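Local coordinates for 3-hydroxy-3-methylglutaryl-CoA lyase (Acinetobacter baumannii, PDB 6NDS), which adopts a TIM-barrel fold of the HMGL-like family and binds a zinc ion and coenzyme A, at residues C259-V264 / Q299-G304; A240-L245 / Q283-L288; G88-L93 / L107-S112. One frame throughout, in Å; residues are numbered along the deposited sequence. Where two conformers were deposited one is given.

Interactions 1 and 2 are neighbours, their centres about 8 Å apart, and they share the buried carboxylate of E261: its OE2 lies 2.6 Å from S285 OG, a probable hydrogen bond. A second probable hydrogen bond, R286 NE to A301 O, joins the segments 283-288 and 299-304. Interaction 3 sits across the barrel, on the opposite side of the chain's centre, with its centre about 29 Å from that of interaction 1 and about 25 Å from that of interaction 2. It holds part of the coenzyme A pocket. The zinc ion, bound by D25, H215 and H217, is about 7 Å from the L89 side chain and about 10 Å from that of L245.

Interaction 1: residues C259-V264 / Q299-G304; sequences CTEDLV and QLAKAG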
loop_
_atom_site.group_PDB
_atom_site.type_symbol
_atom_site.label_atom_id
_atom_site.label_comp_id
_atom_site.label_asym_id
_atom_site.label_seq_id
_atom_site.Cartn_x
_atom_site.Cartn_y
_atom_site.Cartn_z
ATOM N N CYS A 259 -0.548 -1.305 8.636
ATOM C CA CYS A 259 -1.499 -2.236 9.221
ATOM C C CYS A 259 -0.826 -3.560 9.581
ATOM O O CYS A 259 -0.234 -4.215 8.720
ATOM C CB CYS A 259 -2.617 -2.463 8.212
ATOM S SG CYS A 259 -3.778 -3.737 8.667
ATOM N N THR A 260 -0.954 -3.976 10.844
ATOM C CA THR A 260 -0.252 -5.175 11.306
ATOM C C THR A 260 -0.631 -6.398 10.484
ATOM O O THR A 260 0.242 -7.158 10.059
ATOM C CB THR A 260 -0.542 -5.428 12.788
ATOM O OG1 THR A 260 -0.280 -4.228 13.513
ATOM C CG2 THR A 260 0.384 -6.517 13.333
ATOM N N GLU A 261 -1.928 -6.626 10.264
ATOM C CA GLU A 261 -2.282 -7.854 9.559
ATOM C C GLU A 261 -1.900 -7.780 8.078
ATOM O O GLU A 261 -1.593 -8.812 7.473
ATOM C CB GLU A 261 -3.767 -8.181 9.754
ATOM C CG GLU A 261 -4.737 -7.135 9.255
ATOM C CD GLU A 261 -5.150 -6.109 10.309
ATOM O OE1 GLU A 261 -4.435 -5.903 11.315
ATOM O OE2 GLU A 261 -6.198 -5.478 10.100
ATOM N N ASP A 262 -1.869 -6.583 7.486
ATOM C CA ASP A 262 -1.364 -6.473 6.119
ATOM C C ASP A 262 0.142 -6.744 6.070
ATOM O O ASP A 262 0.625 -7.392 5.136
ATOM C CB ASP A 262 -1.690 -5.090 5.529
ATOM C CG ASP A 262 -3.198 -4.835 5.374
ATOM O OD1 ASP A 262 -4.008 -5.734 5.688
ATOM O OD2 ASP A 262 -3.581 -3.720 4.936
ATOM N N LEU A 263 0.896 -6.268 7.070
ATOM C CA LEU A 263 2.328 -6.579 7.148
ATOM C C LEU A 263 2.569 -8.073 7.331
ATOM O O LEU A 263 3.400 -8.676 6.633
ATOM C CB LEU A 263 2.964 -5.792 8.298
ATOM C CG LEU A 263 4.376 -6.225 8.709
ATOM C CD1 LEU A 263 5.352 -6.002 7.565
ATOM C CD2 LEU A 263 4.814 -5.445 9.965
ATOM N N VAL A 264 1.846 -8.695 8.264
ATOM C CA VAL A 264 2.041 -10.121 8.512
ATOM C C VAL A 264 1.624 -10.936 7.295
ATOM O O VAL A 264 2.279 -11.919 6.953
ATOM C CB VAL A 264 1.298 -10.565 9.785
ATOM C CG1 VAL A 264 1.428 -12.101 10.001
ATOM C CG2 VAL A 264 1.844 -9.817 11.006
ATOM N N GLN A 299 -6.557 -3.719 4.620
ATOM C CA GLN A 299 -6.963 -4.430 3.412
ATOM C C GLN A 299 -7.335 -5.875 3.729
ATOM O O GLN A 299 -8.303 -6.403 3.169
ATOM C CB GLN A 299 -5.858 -4.374 2.357
ATOM C CG GLN A 299 -5.553 -2.972 1.838
ATOM C CD GLN A 299 -6.722 -2.360 1.090
ATOM O OE1 GLN A 299 -6.875 -2.551 -0.118
ATOM N NE2 GLN A 299 -7.553 -1.620 1.804
ATOM N N LEU A 300 -6.592 -6.518 4.636
ATOM C CA LEU A 300 -6.873 -7.919 4.948
ATOM C C LEU A 300 -8.179 -8.075 5.717
ATOM O O LEU A 300 -8.881 -9.070 5.533
ATOM C CB LEU A 300 -5.713 -8.542 5.730
ATOM C CG LEU A 300 -4.614 -9.237 4.902
ATOM C CD1 LEU A 300 -5.088 -10.564 4.345
ATOM C CD2 LEU A 300 -4.116 -8.355 3.740
ATOM N N ALA A 301 -8.540 -7.115 6.576
ATOM C CA ALA A 301 -9.821 -7.252 7.264
ATOM C C ALA A 301 -10.978 -7.166 6.278
ATOM O O ALA A 301 -12.003 -7.834 6.456
ATOM C CB ALA A 301 -9.957 -6.182 8.354
ATOM N N LYS A 302 -10.816 -6.363 5.223
ATOM C CA LYS A 302 -11.857 -6.217 4.211
ATOM C C LYS A 302 -11.939 -7.442 3.313
ATOM O O LYS A 302 -13.032 -7.938 3.023
ATOM C CB LYS A 302 -11.601 -4.979 3.349
ATOM C CG LYS A 302 -11.712 -3.634 4.029
ATOM C CD LYS A 302 -10.979 -2.573 3.200
ATOM C CE LYS A 302 -11.456 -1.160 3.503
ATOM N NZ LYS A 302 -11.335 -0.798 4.938
ATOM N N ALA A 303 -10.794 -7.926 2.832
ATOM C CA ALA A 303 -10.788 -8.902 1.750
ATOM C C ALA A 303 -10.593 -10.331 2.230
ATOM O O ALA A 303 -10.979 -11.265 1.511
ATOM C CB ALA A 303 -9.682 -8.565 0.741
ATOM N N GLY A 304 -10.016 -10.522 3.411
ATOM C CA GLY A 304 -9.562 -11.833 3.824
ATOM C C GLY A 304 -8.287 -12.218 3.095
ATOM O O GLY A 304 -7.874 -11.595 2.120
#
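D262 points its carboxylate at the start of helix 299-303, and each oxygen takes one backbone N-H. OD2 receives Q299 N at 3.0 Å through its syn lone pair, while OD1 receives L300 N at 2.9 Å, also on the syn side but with the donor 24° out of the carboxylate plane. CG of D262 stands anti to its own carbonyl carbon (chi1 -64°), beside the backbone N, and with chi2 near zero the oxygens face the two N-H groups. Two successive N-H groups thus hold the carboxylate from both oxygens and restrict its rotation; the helix start, with its amides directed at the acid, probably favours the ionised form.

L300 and D262 slide past each other in opposite directions, and CD2 of the leucine comes to 3.3 Å from D262 OD1, so a methyl packs against the carboxylate oxygen. E261 passes L300 in the same antiparallel fashion. Its CG sits between backbone N and carbonyl carbon and meets L300 CB at 3.9 Å; the chain then bends at chi2, and OE2 is shared by the hydroxyls of S298 and S285 and lies 4.2 Å from A301 CB, while OE1 takes G243 N. At the head of the first helix C259 is the N-cap, its SG accepting a weak bond from D262 N at 3.6 Å.

The two short helical segments run nearly perpendicular, at 87°, with axes 8.8 Å apart. Beyond them, T260 and L263 pack on V18 of strand 17-20 and A240 of strand 237-240, and T260 and E261 also touch L281 of helix 278-285. Helix 299-303 also meets the second subunit, where R220 of that neighbouring subunit bonds to the carbonyl of G304.

Interaction 2: residues A240-L245 / Q283-L288; sequences AALGGL and QLSRTL
The carbonyl oxygen of L284, the residue whose side chain packs on L242, is gripped twice by T287: OG1 donates to it at 2.7 Å, in the carbonyl plane, and the backbone N of T287 donates as well. These bonds tie T287 back to helix 278-285, and a type I beta turn runs from S285 to L288, with L288 N bonded to S285 O. Against this turn lies a loop of the TIM barrel, the residues that follow strand 237-240 and run on toward helix 260-270.

L242 carries most of the contact. Its CG is anti to the backbone N (chi1 -176°), which carries the branch toward the leucines and the serine opposite. CD1 rests on S285 CB at 3.7 Å. CD2 touches L284 CD2 at 3.9 Å, the two leucine side chains crossing at about a right angle, and it reaches L288 as well.

Next to it G243 brings bare backbone up to the turn: its CA comes within 3.5 Å of S285 OG. Its positive phi, 69°, suits glycine, and with no CB in the way L288 can close in. The hydroxyl of S285 is satisfied by E261 of helix 260-270, whose other carboxylate oxygen accepts the N-H of G243, so one acid ties both sides of the contact together.

From helix 36-46, L42 touches L242 and L46 touches L284, extending the apolar patch. L245 and L288 meet tip to tip. The hub is L288 CD1, a single methyl that touches four groups: L242 O, G243 CA, L245 CD1 and, at 3.8 Å, L242 CD2.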
loop_
_atom_site.group_PDB
_atom_site.type_symbol
_atom_site.label_atom_id
_atom_site.label_comp_id
_atom_site.label_asym_id
_atom_site.label_seq_id
_atom_site.Cartn_x
_atom_site.Cartn_y
_atom_site.Cartn_z
ATOM N N ALA A 240 3.836 -1.707 13.878
ATOM C CA ALA A 240 2.613 -1.705 13.076
ATOM C C ALA A 240 1.435 -1.611 14.032
ATOM O O ALA A 240 1.562 -1.919 15.214
ATOM C CB ALA A 240 2.511 -2.966 12.199
ATOM N N ALA A 241 0.286 -1.153 13.520
ATOM C CA ALA A 241 -0.925 -1.029 14.332
ATOM C C ALA A 241 -2.023 -1.914 13.757
ATOM O O ALA A 241 -2.256 -1.915 12.539
ATOM C CB ALA A 241 -1.418 0.417 14.393
ATOM N N LEU A 242 -2.715 -2.636 14.648
ATOM C CA LEU A 242 -3.882 -3.423 14.267
ATOM C C LEU A 242 -4.855 -2.587 13.445
ATOM O O LEU A 242 -5.205 -1.461 13.819
ATOM C CB LEU A 242 -4.583 -3.941 15.525
ATOM C CG LEU A 242 -5.777 -4.873 15.295
ATOM C CD1 LEU A 242 -5.277 -6.242 14.850
ATOM C CD2 LEU A 242 -6.574 -4.967 16.592
ATOM N N GLY A 243 -5.300 -3.147 12.321
ATOM C CA GLY A 243 -6.277 -2.471 11.485
ATOM C C GLY A 243 -5.778 -1.235 10.769
ATOM O O GLY A 243 -6.576 -0.565 10.102
ATOM N N GLY A 244 -4.498 -0.885 10.901
ATOM C CA GLY A 244 -4.054 0.358 10.299
ATOM C C GLY A 244 -4.483 1.604 11.037
ATOM O O GLY A 244 -4.552 2.692 10.440
ATOM N N LEU A 245 -4.804 1.482 12.321
ATOM C CA LEU A 245 -5.077 2.649 13.140
ATOM C C LEU A 245 -3.831 3.534 13.214
ATOM O O LEU A 245 -2.730 3.120 12.840
ATOM C CB LEU A 245 -5.494 2.219 14.547
ATOM C CG LEU A 245 -6.776 1.384 14.629
ATOM C CD1 LEU A 245 -7.025 0.894 16.068
ATOM C CD2 LEU A 245 -7.946 2.208 14.132
ATOM N N GLN A 283 -9.077 -11.900 12.679
ATOM C CA GLN A 283 -10.338 -11.977 13.409
ATOM C C GLN A 283 -10.424 -10.870 14.453
ATOM O O GLN A 283 -11.474 -10.235 14.612
ATOM C CB GLN A 283 -10.491 -13.355 14.061
ATOM C CG GLN A 283 -11.828 -13.540 14.764
ATOM C CD GLN A 283 -11.890 -14.812 15.584
ATOM O OE1 GLN A 283 -10.876 -15.280 16.103
ATOM N NE2 GLN A 283 -13.085 -15.375 15.711
ATOM N N LEU A 284 -9.315 -10.602 15.150
ATOM C CA LEU A 284 -9.309 -9.526 16.136
ATOM C C LEU A 284 -9.508 -8.167 15.466
ATOM O O LEU A 284 -10.280 -7.333 15.952
ATOM C CB LEU A 284 -7.996 -9.543 16.933
ATOM C CG LEU A 284 -7.903 -8.420 17.981
ATOM C CD1 LEU A 284 -8.954 -8.535 19.075
ATOM C CD2 LEU A 284 -6.491 -8.374 18.587
ATOM N N SER A 285 -8.825 -7.930 14.348
ATOM C CA SER A 285 -8.982 -6.656 13.648
ATOM C C SER A 285 -10.427 -6.432 13.226
ATOM O O SER A 285 -10.927 -5.302 13.264
ATOM C CB SER A 285 -8.065 -6.614 12.432
ATOM O OG SER A 285 -8.219 -5.373 11.766
ATOM N N ARG A 286 -11.125 -7.499 12.840
ATOM C CA ARG A 286 -12.507 -7.341 12.409
ATOM C C ARG A 286 -13.454 -6.963 13.548
ATOM O O ARG A 286 -14.600 -6.600 13.271
ATOM C CB ARG A 286 -12.976 -8.622 11.704
ATOM C CG ARG A 286 -12.307 -8.788 10.324
ATOM C CD ARG A 286 -12.552 -10.160 9.690
ATOM N NE ARG A 286 -12.251 -10.137 8.260
ATOM C CZ ARG A 286 -12.162 -11.218 7.490
ATOM N NH1 ARG A 286 -12.340 -12.424 8.011
ATOM N NH2 ARG A 286 -11.890 -11.090 6.194
ATOM N N THR A 287 -13.003 -7.011 14.812
ATOM C CA THR A 287 -13.811 -6.503 15.915
ATOM C C THR A 287 -13.662 -5.002 16.107
ATOM O O THR A 287 -14.409 -4.428 16.905
ATOM C CB THR A 287 -13.459 -7.212 17.238
ATOM O OG1 THR A 287 -12.190 -6.754 17.729
ATOM C CG2 THR A 287 -13.428 -8.727 17.041
ATOM N N LEU A 288 -12.728 -4.350 15.395
ATOM C CA LEU A 288 -12.504 -2.923 15.632
ATOM C C LEU A 288 -13.677 -2.026 15.227
ATOM O O LEU A 288 -13.985 -1.076 15.962
ATOM C CB LEU A 288 -11.228 -2.460 14.926
ATOM C CG LEU A 288 -9.911 -2.934 15.534
ATOM C CD1 LEU A 288 -8.749 -2.505 14.635
ATOM C CD2 LEU A 288 -9.738 -2.371 16.954
#

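Interaction 3: residues G88-L93 / L107-S112; sequences GLIPNL and LNLVLS. With COA (coenzyme A), chain B.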
loop_
_atom_site.group_PDB
_atom_site.type_symbol
_atom_site.label_atom_id
_atom_site.label_comp_id
_atom_site.label_asym_id
_atom_site.label_seq_id
_atom_site.Cartn_x
_atom_site.Cartn_y
_atom_site.Cartn_z
ATOM N N GLY A 88 6.116 1.716 27.251
ATOM C CA GLY A 88 5.399 2.973 27.397
ATOM C C GLY A 88 6.146 4.131 26.746
ATOM O O GLY A 88 7.367 4.246 26.903
ATOM N N LEU A 89 5.428 4.988 26.016
ATOM C CA LEU A 89 6.024 6.165 25.384
ATOM C C LEU A 89 6.186 7.286 26.404
ATOM O O LEU A 89 5.246 7.607 27.142
ATOM C CB LEU A 89 5.158 6.645 24.214
ATOM C CG LEU A 89 5.671 7.884 23.457
ATOM C CD1 LEU A 89 5.289 7.794 21.997
ATOM C CD2 LEU A 89 5.119 9.185 24.035
ATOM N N ILE A 90 7.358 7.922 26.380
ATOM C CA ILE A 90 7.800 8.867 27.404
ATOM C C ILE A 90 8.319 10.140 26.745
ATOM O O ILE A 90 9.137 10.054 25.815
ATOM C CB ILE A 90 8.891 8.233 28.281
ATOM C CG1 ILE A 90 8.381 6.936 28.913
ATOM C CG2 ILE A 90 9.358 9.211 29.339
ATOM C CD1 ILE A 90 7.119 7.122 29.716
ATOM N N PRO A 91 7.897 11.341 27.177
ATOM C CA PRO A 91 8.483 12.552 26.593
ATOM C C PRO A 91 9.494 13.256 27.487
ATOM O O PRO A 91 10.262 14.090 26.992
ATOM C CB PRO A 91 7.253 13.439 26.391
ATOM C CG PRO A 91 6.431 13.132 27.641
ATOM C CD PRO A 91 6.715 11.661 28.000
ATOM N N ASN A 92 9.479 12.977 28.793
ATOM C CA ASN A 92 10.263 13.740 29.763
ATOM C C ASN A 92 10.367 12.952 31.070
ATOM O O ASN A 92 9.856 11.836 31.194
ATOM C CB ASN A 92 9.657 15.132 30.002
ATOM C CG ASN A 92 8.230 15.078 30.560
ATOM O OD1 ASN A 92 7.728 14.021 30.946
ATOM N ND2 ASN A 92 7.575 16.232 30.593
ATOM N N LEU A 93 11.026 13.564 32.062
ATOM C CA LEU A 93 11.317 12.858 33.308
ATOM C C LEU A 93 10.046 12.513 34.078
ATOM O O LEU A 93 9.926 11.408 34.622
ATOM C CB LEU A 93 12.264 13.692 34.171
ATOM C CG LEU A 93 12.559 13.121 35.557
ATOM C CD1 LEU A 93 13.165 11.737 35.431
ATOM C CD2 LEU A 93 13.480 14.051 36.330
ATOM N N LEU A 107 10.931 1.901 28.495
ATOM C CA LEU A 107 10.570 3.294 28.299
ATOM C C LEU A 107 11.054 3.728 26.922
ATOM O O LEU A 107 12.257 3.681 26.645
ATOM C CB LEU A 107 11.189 4.166 29.393
ATOM C CG LEU A 107 10.412 4.293 30.711
ATOM C CD1 LEU A 107 10.014 2.962 31.307
ATOM C CD2 LEU A 107 11.243 5.113 31.704
ATOM N N ASN A 108 10.116 4.144 26.072
ATOM C CA ASN A 108 10.404 4.617 24.716
ATOM C C ASN A 108 10.461 6.142 24.739
ATOM O O ASN A 108 9.426 6.816 24.765
ATOM C CB ASN A 108 9.348 4.119 23.738
ATOM C CG ASN A 108 9.596 4.595 22.333
ATOM O OD1 ASN A 108 10.728 4.930 21.977
ATOM N ND2 ASN A 108 8.537 4.635 21.516
ATOM N N LEU A 109 11.682 6.674 24.742
ATOM C CA LEU A 109 11.905 8.114 24.710
ATOM C C LEU A 109 11.722 8.617 23.285
ATOM O O LEU A 109 12.162 7.974 22.335
ATOM C CB LEU A 109 13.319 8.454 25.189
ATOM C CG LEU A 109 13.951 7.685 26.355
ATOM C CD1 LEU A 109 15.257 8.344 26.778
ATOM C CD2 LEU A 109 13.017 7.598 27.528
ATOM N N VAL A 110 11.075 9.776 23.132
ATOM C CA VAL A 110 10.763 10.284 21.798
ATOM C C VAL A 110 11.128 11.759 21.682
ATOM O O VAL A 110 10.735 12.573 22.523
ATOM C CB VAL A 110 9.275 10.088 21.448
ATOM C CG1 VAL A 110 8.971 10.676 20.059
ATOM C CG2 VAL A 110 8.901 8.612 21.487
ATOM N N LEU A 111 11.851 12.104 20.618
ATOM C CA LEU A 111 11.954 13.484 20.159
ATOM C C LEU A 111 11.929 13.471 18.632
ATOM O O LEU A 111 12.051 12.415 18.002
ATOM C CB LEU A 111 13.207 14.186 20.710
ATOM C CG LEU A 111 14.498 14.145 19.892
ATOM C CD1 LEU A 111 15.529 15.098 20.510
ATOM C CD2 LEU A 111 15.059 12.731 19.777
ATOM N N SER A 112 11.724 14.644 18.029
ATOM C CA SER A 112 11.683 14.770 16.573
ATOM C C SER A 112 12.984 15.353 16.035
ATOM O O SER A 112 13.586 16.226 16.660
ATOM C CB SER A 112 10.510 15.654 16.136
ATOM O OG SER A 112 9.284 15.133 16.628
HETATM N N1A COA B . 2.686 13.339 32.061
HETATM C C2A COA B . 1.716 13.990 32.717
HETATM N N3A COA B . 1.690 15.247 33.157
HETATM C C4A COA B . 2.834 15.878 32.847
HETATM C C5A COA B . 3.915 15.353 32.172
HETATM C C6A COA B . 3.827 14.010 31.759
HETATM N N6A COA B . 4.797 13.375 31.109
HETATM N N7A COA B . 4.914 16.309 32.044
HETATM C C8A COA B . 4.427 17.379 32.632
HETATM N N9A COA B . 3.166 17.176 33.139
HETATM C C1B COA B . 2.333 18.128 33.878
HETATM C C2B COA B . 2.990 18.698 35.133
HETATM O O2B COA B . 2.959 17.847 36.258
HETATM C C3B COA B . 2.181 19.982 35.290
HETATM O O3B COA B . 0.854 19.688 35.715
HETATM P P3B COA B . 0.158 21.005 36.347
HETATM O O7A COA B . -0.414 21.828 35.206
HETATM O O8A COA B . 1.261 21.743 37.083
HETATM O O9A COA B . -0.919 20.504 37.292
HETATM C C4B COA B . 2.229 20.459 33.849
HETATM O O4B COA B . 2.043 19.245 33.068
HETATM C C5B COA B . 3.576 21.038 33.504
HETATM O O5B COA B . 3.560 21.506 32.147
HETATM P P1A COA B . 4.979 21.700 31.438
HETATM O O1A COA B . 6.026 20.920 32.159
HETATM O O2A COA B . 5.201 23.147 31.139
HETATM O O3A COA B . 4.655 20.921 30.079
HETATM P P2A COA B . 3.736 21.293 28.827
HETATM O O4A COA B . 4.437 22.334 28.019
HETATM O O5A COA B . 2.333 21.547 29.272
HETATM O O6A COA B . 3.750 19.884 28.059
HETATM C CBP COA B . 4.750 17.803 27.451
HETATM C CCP COA B . 5.019 19.283 27.699
HETATM C CDP COA B . 6.002 17.125 26.884
HETATM C CEP COA B . 4.378 17.133 28.780
HETATM C CAP COA B . 3.588 17.704 26.460
HETATM O OAP COA B . 3.875 18.517 25.331
HETATM C C9P COA B . 3.314 16.287 25.987
HETATM O O9P COA B . 2.814 15.461 26.744
HETATM N N8P COA B . 3.631 16.013 24.730
HETATM C C7P COA B . 3.546 14.674 24.162
HETATM C C6P COA B . 2.446 14.581 23.136
HETATM C C5P COA B . 2.451 13.245 22.425
HETATM O O5P COA B . 2.488 12.193 23.062
HETATM N N4P COA B . 2.403 13.279 21.088
HETATM C C3P COA B . 2.225 12.104 20.246
HETATM C C2P COA B . 3.318 11.082 20.446
HETATM S S1P COA B . 4.966 11.804 20.244
HETATM O O HOH W 1 10.955 14.850 24.062
#
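N108 is held at its backbone from both ends by the neighbouring strand: its N donates to G88 O at 2.9 Å, almost straight at 176°, and its O accepts from I90 N at 2.8 Å. One residue of strand 106-112 thus straddles G88 and I90, the regular parallel pattern. The next bond, V110 N to I90 O, is weak at 3.3 Å, for the strands are beginning to part there. Past that point a water spans the widening gap, donating to both P91 O and V110 O.

Where strand 85-90 ends, N92 turns out to coenzyme A. Its carboxamide reads the Hoogsteen edge of the adenine: OD1 accepts from N6A at 3.0 Å while ND2 donates to N7A, also at 3.0 Å and well aligned (168°). CG of N92 lies between the backbone N and carbonyl carbon (chi1 61°), turned back over the backbone, where OD1 can also take the N-H of G95 as the N-cap of helix 93-101. Three bonds therefore fix this amide, and the helix start positions the base-reading group. P91 CG lies close to N6A as well.

The packing separates by sheet face. On one, L89 crosses V110 at about a right angle, CD1 to CG2 3.7 Å; the same L89 CD1 approaches C2P of the coenzyme at 4.1 Å. N108 shares that face, its side-chain amide bonded to T149, N147 and E55. On the other, I90 CG1, in one of the residue's two conformers, lies 3.8 Å from L107 CG, and both residues are covered by A96 and A99 of helix 93-101. Strand 85-90, helix 93-101 and strand 106-112 make a beta-alpha-beta unit of the TIM barrel, with the ligand pocket in the usual place, at the C-terminal ends of the strands.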